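Local structure of putative uncharacterized protein (Trypanosoma congolense, 4E40) at residues A137-N142 with D188-T193. The protein is the trypanosome receptor for haptoglobin-hemoglobin, an elongated cell-surface helical bundle that probably serves nutrient uptake by capturing this complex. Numbering follows the deposited sequence.
Unlike the reference sequence in segment 137-142: Ala137 (reference Val).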
# COMPACT_ATOMS: atom_id res chain seq x y z
N ALA A 137 -4.42 -4.38 26.13
CA ALA A 137 -4.65 -3.19 26.94
C ALA A 137 -5.58 -3.51 28.10
O ALA A 137 -5.35 -3.02 29.20
CB ALA A 137 -5.25 -2.02 26.08
N VAL A 138 -6.61 -4.32 27.82
CA VAL A 138 -7.53 -4.77 28.93
C VAL A 138 -6.74 -5.47 29.98
O VAL A 138 -6.89 -5.19 31.20
CB VAL A 138 -8.61 -5.73 28.41
CG1 VAL A 138 -9.39 -6.30 29.59
CG2 VAL A 138 -9.54 -4.96 27.51
N LYS A 139 -5.83 -6.37 29.61
CA LYS A 139 -5.09 -7.09 30.64
C LYS A 139 -4.10 -6.24 31.48
O LYS A 139 -3.93 -6.45 32.70
CB LYS A 139 -4.34 -8.26 30.04
CG LYS A 139 -5.29 -9.25 29.39
CD LYS A 139 -4.59 -10.53 29.00
CE LYS A 139 -5.57 -11.53 28.37
NZ LYS A 139 -5.01 -12.90 28.43
N VAL A 140 -3.45 -5.29 30.82
CA VAL A 140 -2.58 -4.38 31.53
C VAL A 140 -3.43 -3.44 32.39
O VAL A 140 -3.01 -3.07 33.48
CB VAL A 140 -1.60 -3.60 30.57
CG1 VAL A 140 -0.75 -2.56 31.35
CG2 VAL A 140 -0.72 -4.63 29.87
N SER A 141 -4.62 -3.03 31.91
CA SER A 141 -5.50 -2.19 32.74
C SER A 141 -5.90 -2.96 33.99
O SER A 141 -5.98 -2.35 35.08
CB SER A 141 -6.77 -1.76 31.99
OG SER A 141 -6.45 -0.85 30.95
N ASN A 142 -6.15 -4.27 33.85
CA ASN A 142 -6.50 -5.09 35.03
C ASN A 142 -5.38 -5.10 36.03
O ASN A 142 -5.62 -5.02 37.26
CB ASN A 142 -6.92 -6.51 34.67
CG ASN A 142 -8.18 -6.55 33.87
OD1 ASN A 142 -8.95 -5.56 33.82
ND2 ASN A 142 -8.43 -7.70 33.22
N ASP A 188 5.32 -12.39 30.41
CA ASP A 188 4.25 -13.12 31.10
C ASP A 188 3.38 -13.90 30.09
O ASP A 188 3.00 -13.36 29.05
CB ASP A 188 3.39 -12.13 31.88
CG ASP A 188 2.30 -12.81 32.70
OD1 ASP A 188 1.29 -13.32 32.12
OD2 ASP A 188 2.49 -12.80 33.94
N ASN A 189 3.06 -15.16 30.37
CA ASN A 189 2.33 -15.97 29.41
C ASN A 189 0.96 -15.52 29.02
O ASN A 189 0.51 -15.87 27.94
CB ASN A 189 2.15 -17.36 30.02
CG ASN A 189 3.38 -18.19 29.89
OD1 ASN A 189 4.40 -17.72 29.40
ND2 ASN A 189 3.27 -19.46 30.28
N ALA A 190 0.32 -14.67 29.82
CA ALA A 190 -0.99 -14.18 29.45
C ALA A 190 -0.94 -13.21 28.30
O ALA A 190 -1.96 -12.96 27.68
CB ALA A 190 -1.65 -13.50 30.65
N VAL A 191 0.23 -12.66 28.03
CA VAL A 191 0.34 -11.57 27.05
C VAL A 191 1.54 -11.67 26.13
O VAL A 191 1.60 -10.92 25.15
CB VAL A 191 0.36 -10.17 27.75
CG1 VAL A 191 -1.06 -9.78 28.22
CG2 VAL A 191 1.36 -10.16 28.92
N LYS A 192 2.51 -12.53 26.43
CA LYS A 192 3.78 -12.48 25.69
C LYS A 192 3.61 -12.60 24.17
O LYS A 192 4.18 -11.81 23.39
CB LYS A 192 4.75 -13.58 26.19
CG LYS A 192 6.05 -13.68 25.39
CD LYS A 192 6.91 -14.76 26.02
CE LYS A 192 7.94 -15.30 25.05
NZ LYS A 192 9.25 -14.64 25.17
N THR A 193 2.86 -13.62 23.75
CA THR A 193 2.67 -13.80 22.30
C THR A 193 1.78 -12.72 21.69
O THR A 193 2.01 -12.34 20.55
CB THR A 193 2.17 -15.23 21.96
OG1 THR A 193 0.85 -15.38 22.49
CG2 THR A 193 3.07 -16.27 22.59
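Lys139 reaches across to the turn before helix 192-246, its ammonium NZ donating to the backbone carbonyl Ala190 O at 3.1 Å. The nitrogen approaches well off the line of the C=O bond, tilted 21° from the carbonyl plane. With CG anti to the carbonyl carbon (chi1 -60°) and the chain extended beyond it, the aliphatic part runs alongside Val191 before the ammonium meets the carbonyl. Lys139 CD lies 3.7 Å from Val191 CG1. Lys139 CB touches the same methyl at 4.0 Å, so one branch of the valine carries the apolar half of the contact. The methyl Ala190 CB sits 4.1 Å from Lys139 NZ. Here, near one end of the long helical bundle, the side of helix 82-147 meets the N-terminus of helix 192-246, where Val191 is the N-cap residue. An Asx turn shapes the approach to that helix: Asp188 OD1 accepts a nearly straight bond from Ala190 N at 2.8 Å, on the anti side of the carboxylate. Asp188 O takes both Val191 N and Lys192 N. The N-terminal loop of the chain joins in as well, Gly3 O accepting from Lys139 NZ and Lys6 N donating to Asp188 OD2, while Ile5 packs on the side chains of Lys139 and Asp188.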